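Viral protein F93 (Sulfolobus turreted icosahedral virus, PDB 2CO5) probably binds DNA through a winged-helix domain, as a disulfide-linked dimeric protein of a hyperthermophilic archaeal virus. Local coordinates at residues Tyr6-Tyr12 with Leu84-Phe88. Residues are numbered along the deposited sequence; the frame is centred on the assembly and turned at random.
Sequences YMRINYY and LHEFF
Residues 6-12 open with an inverse gamma turn centred on M7 (R8 N to Y6 O, 2.8 Å), and R8 sits at the N-cap position of the following helix, R8 O accepting from Y12 N at 3.2 Å. They pack on one face of helical 84-88, M7 and L84 lying closest (CA to CA 6.5 Å). M7, m with chi2 and chi3 both t, extends over F87 (chi1 t), its SD 3.6 Å from the ring centroid, a Met-aromatic contact; M7 CG also meets L84 CD2 at 3.7 Å. L84 (m, t) reaches Y6 O with CD2 at 3.2 Å. F88 (chi1 m) takes I9 CD1 (I9 t, p) over one face, 4.2 Å from the centroid. Y12 (chi1 t) lies oblique to F88; Y12 OH and H85 ND1 (chi1 t) share a hydrogen bond (3.1 Å). F88 also packs on V92 of the second subunit. The lead-in and first turn of helix 9-20 thus pack on the winged-helix domain's last helix, 75-92, through an apolar core of aromatic rings, aliphatic groups and one methionine sulfur, with the Y12-H85 hydrogen bond at its edge.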
loop_
_atom_site.group_PDB
_atom_site.type_symbol
_atom_site.label_atom_id
_atom_site.label_comp_id
_atom_site.label_asym_id
_atom_site.label_seq_id
_atom_site.Cartn_x
_atom_site.Cartn_y
_atom_site.Cartn_z
ATOM N N TYR B 6 2.846 7.993 -2.757
ATOM C CA TYR B 6 3.823 7.077 -2.169
ATOM C C TYR B 6 3.197 5.971 -1.305
ATOM O O TYR B 6 3.920 5.145 -0.733
ATOM C CB TYR B 6 4.898 7.851 -1.410
ATOM C CG TYR B 6 5.771 8.729 -2.301
ATOM C CD1 TYR B 6 6.084 10.033 -1.932
ATOM C CD2 TYR B 6 6.284 8.250 -3.514
ATOM C CE1 TYR B 6 6.890 10.845 -2.742
ATOM C CE2 TYR B 6 7.091 9.052 -4.336
ATOM C CZ TYR B 6 7.390 10.349 -3.942
ATOM O OH TYR B 6 8.175 11.153 -4.748
ATOM N N MET B 7 1.862 5.918 -1.253
ATOM C CA MET B 7 1.160 4.886 -0.490
ATOM C C MET B 7 1.091 3.606 -1.308
ATOM O O MET B 7 0.028 3.143 -1.708
ATOM C CB MET B 7 -0.217 5.374 -0.034
ATOM C CG MET B 7 -0.093 6.567 0.906
ATOM S SD MET B 7 -1.629 7.234 1.543
ATOM C CE MET B 7 -0.997 8.503 2.645
ATOM N N ARG B 8 2.274 3.067 -1.558
ATOM C CA ARG B 8 2.479 1.810 -2.254
ATOM C C ARG B 8 3.543 1.069 -1.458
ATOM O O ARG B 8 4.486 1.688 -0.956
ATOM C CB ARG B 8 2.963 2.066 -3.680
ATOM C CG ARG B 8 1.971 2.851 -4.524
ATOM C CD ARG B 8 2.600 3.317 -5.826
ATOM N NE ARG B 8 2.955 2.211 -6.715
ATOM C CZ ARG B 8 3.648 2.340 -7.847
ATOM N NH1 ARG B 8 4.071 3.531 -8.254
ATOM N NH2 ARG B 8 3.923 1.270 -8.582
ATOM N N ILE B 9 3.391 -0.243 -1.343
ATOM C CA ILE B 9 4.233 -1.045 -0.477
ATOM C C ILE B 9 5.716 -0.958 -0.882
ATOM O O ILE B 9 6.589 -0.947 -0.027
ATOM C CB ILE B 9 3.729 -2.514 -0.411
ATOM C CG1 ILE B 9 4.121 -3.152 0.925
ATOM C CG2 ILE B 9 4.218 -3.336 -1.609
ATOM C CD1 ILE B 9 3.437 -2.511 2.117
ATOM N N ASN B 10 5.987 -0.854 -2.181
ATOM C CA ASN B 10 7.363 -0.831 -2.659
ATOM C C ASN B 10 8.090 0.458 -2.280
ATOM O O ASN B 10 9.292 0.432 -2.008
ATOM C CB ASN B 10 7.415 -1.078 -4.167
ATOM C CG ASN B 10 7.274 -2.550 -4.526
ATOM O OD1 ASN B 10 7.146 -2.910 -5.700
ATOM N ND2 ASN B 10 7.321 -3.409 -3.522
ATOM N N TYR B 11 7.358 1.575 -2.244
ATOM C CA TYR B 11 7.918 2.832 -1.754
ATOM C C TYR B 11 8.209 2.736 -0.262
ATOM O O TYR B 11 9.269 3.145 0.184
ATOM C CB TYR B 11 6.980 4.016 -2.018
ATOM C CG TYR B 11 7.000 4.551 -3.438
ATOM C CD1 TYR B 11 8.197 4.906 -4.058
ATOM C CD2 TYR B 11 5.825 4.737 -4.145
ATOM C CE1 TYR B 11 8.215 5.420 -5.348
ATOM C CE2 TYR B 11 5.830 5.261 -5.438
ATOM C CZ TYR B 11 7.024 5.599 -6.028
ATOM O OH TYR B 11 7.042 6.094 -7.307
ATOM N N TYR B 12 7.263 2.195 0.502
ATOM C CA TYR B 12 7.462 2.010 1.939
ATOM C C TYR B 12 8.681 1.137 2.193
ATOM O O TYR B 12 9.530 1.465 3.010
ATOM C CB TYR B 12 6.230 1.381 2.593
ATOM C CG TYR B 12 6.456 1.043 4.051
ATOM C CD1 TYR B 12 6.421 2.039 5.026
ATOM C CD2 TYR B 12 6.738 -0.265 4.452
ATOM C CE1 TYR B 12 6.645 1.742 6.362
ATOM C CE2 TYR B 12 6.969 -0.571 5.782
ATOM C CZ TYR B 12 6.924 0.444 6.735
ATOM O OH TYR B 12 7.140 0.159 8.058
ATOM N N LEU B 84 4.150 7.507 5.929
ATOM C CA LEU B 84 3.797 6.223 5.319
ATOM C C LEU B 84 3.680 5.109 6.348
ATOM O O LEU B 84 2.780 4.277 6.271
ATOM C CB LEU B 84 4.828 5.811 4.271
ATOM C CG LEU B 84 4.739 6.450 2.891
ATOM C CD1 LEU B 84 5.846 5.882 2.012
ATOM C CD2 LEU B 84 3.374 6.199 2.267
ATOM N N HIS B 85 4.613 5.093 7.295
ATOM C CA HIS B 85 4.621 4.096 8.348
ATOM C C HIS B 85 3.349 4.168 9.179
ATOM O O HIS B 85 2.757 3.136 9.515
ATOM C CB HIS B 85 5.839 4.277 9.257
ATOM C CG HIS B 85 5.865 3.326 10.409
ATOM N ND1 HIS B 85 5.781 1.961 10.242
ATOM C CD2 HIS B 85 5.939 3.539 11.743
ATOM C CE1 HIS B 85 5.809 1.371 11.424
ATOM N NE2 HIS B 85 5.904 2.307 12.351
ATOM N N GLU B 86 2.937 5.380 9.525
ATOM C CA GLU B 86 1.713 5.554 10.303
ATOM C C GLU B 86 0.499 5.144 9.481
ATOM O O GLU B 86 -0.407 4.498 9.996
ATOM C CB GLU B 86 1.566 6.994 10.796
ATOM C CG GLU B 86 2.590 7.406 11.859
ATOM C CD GLU B 86 2.587 6.503 13.082
ATOM O OE1 GLU B 86 1.505 6.296 13.674
ATOM O OE2 GLU B 86 3.672 6.003 13.450
ATOM N N PHE B 87 0.491 5.502 8.198
ATOM C CA PHE B 87 -0.610 5.129 7.313
ATOM C C PHE B 87 -0.780 3.600 7.240
ATOM O O PHE B 87 -1.870 3.077 7.501
ATOM C CB PHE B 87 -0.400 5.709 5.911
ATOM C CG PHE B 87 -1.314 5.111 4.879
ATOM C CD1 PHE B 87 -2.633 5.535 4.777
ATOM C CD2 PHE B 87 -0.865 4.103 4.036
ATOM C CE1 PHE B 87 -3.486 4.976 3.838
ATOM C CE2 PHE B 87 -1.705 3.542 3.096
ATOM C CZ PHE B 87 -3.022 3.979 2.996
ATOM N N PHE B 88 0.295 2.895 6.896
ATOM C CA PHE B 88 0.238 1.433 6.736
ATOM C C PHE B 88 -0.051 0.708 8.047
ATOM O O PHE B 88 -0.770 -0.285 8.066
ATOM C CB PHE B 88 1.525 0.893 6.096
ATOM C CG PHE B 88 1.547 1.009 4.588
ATOM C CD1 PHE B 88 2.408 1.889 3.953
ATOM C CD2 PHE B 88 0.699 0.237 3.813
ATOM C CE1 PHE B 88 2.421 2.001 2.580
ATOM C CE2 PHE B 88 0.707 0.343 2.433
ATOM C CZ PHE B 88 1.573 1.236 1.815
#